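Local coordinates for protein inorganic pyrophosphatase (Thermus thermophilus, PDB 2PRD) that catalyses the magnesium-dependent hydrolysis of inorganic pyrophosphate to two phosphate ions, working as a homohexamer, at residues 73-77 against 112-116; 15-19 against 57-61. All blocks are in the same frame, centred on the assembly; numbering follows the deposited sequence.

Interaction 1: 73-77 against 112-116; sequences VLSTY and DQRLD
An Asx turn headed by D112 faces T76, just past the end of strand 70-74, where the chain borders two neighbouring subunits. The evidence for the turn is that D112 OD1 accepts from R114 N at 3.0 Å. The same oxygen takes R114 NH1 at 3.1 Å in a salt bridge; the two donors reach it from opposite faces of the carboxylate plane, each well out of it, and so fix the rotation of the group. Its other oxygen, OD2, looks across to T76. T76 OG1 is modelled only 2.4 Å from D112 OD2, so a hydrogen bond is indicated but its exact length is doubtful. A water supports the pairing, accepting from T76 N at 2.6 Å and donating to D112 OD2 at 2.8 Å. OG1 lies anti to the T76 carbonyl carbon (chi1 -64°), which turns the hydroxyl to D112 and leaves CG2 over the centre of the Y77 ring and 3.7 Å from R114 CD. On the strand side of T76, L115 CD1 packs 3.6 Å from L74 O. The R114 guanidinium also donates through NH1 to L45 O of the second subunit and through NH2 to E131 of the third subunit in a salt bridge. Cut back to an alanine here, the side chain is likely to leave D112 OD1 without its charged partner, E131 of the third subunit without this salt bridge, and a gap beside the T76 methyl. R114 thus ties an Asx turn, defined by the bond from R114 N to D112 OD1, to two other chains of the hexamer.

Interaction 2: 15-19 against 57-61; sequences VVHMV and FIPST
F57 O is gripped twice from strand 15-22: V19 N donates to it at 2.9 Å, nearly straight (166° at the hydrogen), and M18 CA adds a CH...O contact at 3.4 Å. In return F57 N bonds V19 O, whose position is less certain, which makes V19 and F57 an antiparallel hydrogen-bonded pair. Their side chains lie alongside, pointing the same way. F57 CG sits between its backbone N and carbonyl carbon (chi1 69°), which swings the ring over V19; V19 CB lies 3.9 Å from the ring centroid and 22° off the normal, a CH-pi contact displaced toward the rim. Beyond the pair, I58 sends its CD1 to V16 CG2 at 3.7 Å and its CG1 to M18 CG at 3.8 Å. P59 has no amide hydrogen to offer H17 O; instead its CD packs 3.3 Å from that oxygen, with I58 CG2 also close. H17 O is thus buried among carbons and has no hydrogen-bond partner in the model. The imidazole turns away and donates from ND1 to P7 O. P59 cannot donate to H17 O, so beyond the V19-F57 pair apolar packing carries the contact, at the cost of one buried carbonyl without a partner in the model.

Along the chain both segments of interaction 2 come first, followed by both of interaction 1, and the centres lie about 17 Å apart. Both belong to one sheet: strand 15-22 pairs with 54-57, 54-57 with 70-74, 70-74 with 101-109, 101-109 with 84-97, and 84-97 returns to 15-22. These pairings close a circuit, consistent with the five-stranded barrel of family I pyrophosphatases. The two contacts touch directly, V73 CG2 lying 3.5 Å from M18 CE. Residues 15-19 with 57-61 are buried within the subunit, and helix 158-173 packs on V16 and T61; residues 73-77 with 112-116 sit at the subunit boundary. The barrel therefore connects a buried strand pairing to the hexamer interface.

Interaction 1: 73-77 against 112-116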
# COMPACT_ATOMS: atom_id res chain seq x y z
N VAL A 73 9.12 10.29 -15.90
CA VAL A 73 9.82 10.93 -14.79
C VAL A 73 10.27 9.95 -13.73
O VAL A 73 9.51 9.06 -13.32
CB VAL A 73 8.87 11.93 -14.12
CG1 VAL A 73 9.53 12.80 -13.05
CG2 VAL A 73 8.21 12.82 -15.16
N LEU A 74 11.50 10.16 -13.27
CA LEU A 74 12.09 9.34 -12.20
C LEU A 74 11.69 10.05 -10.93
O LEU A 74 11.96 11.27 -10.82
CB LEU A 74 13.60 9.31 -12.43
CG LEU A 74 14.04 8.78 -13.80
CD1 LEU A 74 15.55 8.48 -13.75
CD2 LEU A 74 13.27 7.52 -14.13
N SER A 75 11.00 9.40 -10.00
CA SER A 75 10.57 10.08 -8.78
C SER A 75 10.92 9.21 -7.57
O SER A 75 11.12 8.03 -7.84
CB SER A 75 9.03 10.22 -8.75
OG SER A 75 8.48 8.99 -9.22
N THR A 76 10.98 9.83 -6.41
CA THR A 76 11.19 9.10 -5.16
C THR A 76 9.89 8.41 -4.76
O THR A 76 9.94 7.23 -4.37
CB THR A 76 11.62 10.00 -3.97
OG1 THR A 76 12.91 10.53 -4.37
CG2 THR A 76 11.90 9.17 -2.72
N TYR A 77 8.79 9.08 -4.90
CA TYR A 77 7.45 8.56 -4.56
C TYR A 77 6.54 8.79 -5.77
O TYR A 77 6.62 9.88 -6.37
CB TYR A 77 6.87 9.30 -3.35
CG TYR A 77 7.73 9.47 -2.14
CD1 TYR A 77 8.20 8.34 -1.45
CD2 TYR A 77 8.02 10.72 -1.60
CE1 TYR A 77 8.98 8.45 -0.31
CE2 TYR A 77 8.82 10.82 -0.48
CZ TYR A 77 9.27 9.70 0.17
OH TYR A 77 10.03 9.82 1.31
N ASP A 112 13.38 17.60 -5.74
CA ASP A 112 13.61 16.45 -4.83
C ASP A 112 15.14 16.39 -4.74
O ASP A 112 15.71 16.11 -5.79
CB ASP A 112 13.03 15.17 -5.37
CG ASP A 112 13.21 13.97 -4.44
OD1 ASP A 112 14.02 14.04 -3.52
OD2 ASP A 112 12.63 12.88 -4.67
N GLN A 113 15.68 16.74 -3.58
CA GLN A 113 17.13 16.71 -3.36
C GLN A 113 17.77 15.37 -3.54
O GLN A 113 18.99 15.30 -3.81
CB GLN A 113 17.47 17.23 -1.94
CG GLN A 113 17.04 18.70 -1.85
CD GLN A 113 17.44 19.31 -0.51
OE1 GLN A 113 18.57 19.06 -0.12
NE2 GLN A 113 16.58 20.07 0.14
N ARG A 114 16.98 14.30 -3.41
CA ARG A 114 17.55 12.96 -3.60
C ARG A 114 17.93 12.72 -5.04
O ARG A 114 18.63 11.71 -5.29
CB ARG A 114 16.52 11.89 -3.21
CG ARG A 114 16.17 11.84 -1.74
CD ARG A 114 15.00 10.87 -1.53
NE ARG A 114 14.37 11.16 -0.25
CZ ARG A 114 13.48 12.09 0.03
NH1 ARG A 114 12.95 12.99 -0.77
NH2 ARG A 114 13.11 12.09 1.32
N LEU A 115 17.47 13.60 -5.94
CA LEU A 115 17.78 13.34 -7.37
C LEU A 115 18.64 14.39 -8.03
O LEU A 115 18.83 14.33 -9.27
CB LEU A 115 16.45 13.21 -8.14
CG LEU A 115 15.43 12.23 -7.55
CD1 LEU A 115 14.04 12.41 -8.16
CD2 LEU A 115 15.93 10.82 -7.79
N ASP A 116 19.10 15.34 -7.25
CA ASP A 116 19.89 16.47 -7.74
C ASP A 116 21.10 16.04 -8.54
O ASP A 116 21.65 16.83 -9.32
CB ASP A 116 20.39 17.33 -6.59
CG ASP A 116 19.36 18.31 -6.12
OD1 ASP A 116 18.31 18.40 -6.78
OD2 ASP A 116 19.58 18.93 -5.06
O HOH W 1 10.52 12.40 -6.42

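Interaction 2: 15-19 against 57-61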
# COMPACT_ATOMS: atom_id res chain seq x y z
N VAL A 15 13.91 23.10 -17.49
CA VAL A 15 12.96 22.65 -16.47
C VAL A 15 11.58 22.97 -17.03
O VAL A 15 11.32 24.10 -17.45
CB VAL A 15 13.21 23.23 -15.08
CG1 VAL A 15 12.22 22.65 -14.05
CG2 VAL A 15 14.59 22.84 -14.52
N VAL A 16 10.74 21.94 -17.18
CA VAL A 16 9.42 22.10 -17.77
C VAL A 16 8.29 21.62 -16.87
O VAL A 16 8.52 20.86 -15.93
CB VAL A 16 9.34 21.36 -19.11
CG1 VAL A 16 10.34 21.86 -20.18
CG2 VAL A 16 9.56 19.88 -18.94
N HIS A 17 7.08 22.06 -17.16
CA HIS A 17 5.88 21.61 -16.47
C HIS A 17 5.50 20.27 -17.14
O HIS A 17 5.74 20.15 -18.34
CB HIS A 17 4.70 22.53 -16.63
CG HIS A 17 4.67 23.69 -15.68
ND1 HIS A 17 4.11 24.89 -16.04
CD2 HIS A 17 5.18 23.84 -14.46
CE1 HIS A 17 4.21 25.73 -15.00
NE2 HIS A 17 4.84 25.10 -14.03
N MET A 18 4.99 19.33 -16.38
CA MET A 18 4.51 18.05 -16.89
C MET A 18 3.19 17.70 -16.17
O MET A 18 3.11 17.95 -14.96
CB MET A 18 5.50 16.88 -16.76
CG MET A 18 6.39 16.70 -17.98
SD MET A 18 7.31 15.17 -18.01
CE MET A 18 5.98 14.03 -17.56
N VAL A 19 2.22 17.24 -16.92
CA VAL A 19 0.94 16.77 -16.34
C VAL A 19 1.11 15.25 -16.25
O VAL A 19 1.37 14.57 -17.25
CB VAL A 19 -0.25 17.14 -17.21
CG1 VAL A 19 -1.55 16.71 -16.51
CG2 VAL A 19 -0.29 18.66 -17.32
N PHE A 57 2.55 14.28 -19.96
CA PHE A 57 2.89 15.06 -21.17
C PHE A 57 3.33 16.45 -20.83
O PHE A 57 2.98 16.88 -19.72
CB PHE A 57 1.62 15.08 -22.07
CG PHE A 57 0.46 15.87 -21.55
CD1 PHE A 57 0.38 17.25 -21.69
CD2 PHE A 57 -0.62 15.24 -20.94
CE1 PHE A 57 -0.68 17.98 -21.20
CE2 PHE A 57 -1.69 15.96 -20.43
CZ PHE A 57 -1.74 17.33 -20.58
N ILE A 58 4.03 17.14 -21.75
CA ILE A 58 4.41 18.55 -21.49
C ILE A 58 3.34 19.47 -22.01
O ILE A 58 3.09 19.39 -23.22
CB ILE A 58 5.80 18.87 -22.09
CG1 ILE A 58 6.87 17.90 -21.54
CG2 ILE A 58 6.15 20.31 -21.68
CD1 ILE A 58 8.30 18.20 -21.96
N PRO A 59 2.63 20.27 -21.22
CA PRO A 59 1.58 21.14 -21.73
C PRO A 59 2.11 22.20 -22.69
O PRO A 59 3.26 22.65 -22.53
CB PRO A 59 0.94 21.69 -20.46
CG PRO A 59 2.05 21.62 -19.44
CD PRO A 59 2.82 20.39 -19.77
N SER A 60 1.32 22.56 -23.71
CA SER A 60 1.72 23.57 -24.69
C SER A 60 2.91 23.19 -25.56
O SER A 60 3.84 23.99 -25.73
CB SER A 60 2.16 24.85 -23.97
OG SER A 60 0.98 25.44 -23.40
N THR A 61 2.87 21.97 -26.03
CA THR A 61 3.91 21.44 -26.92
C THR A 61 3.09 20.60 -27.92
O THR A 61 1.93 20.26 -27.65
CB THR A 61 5.02 20.61 -26.32
OG1 THR A 61 4.48 19.44 -25.68
CG2 THR A 61 5.86 21.36 -25.30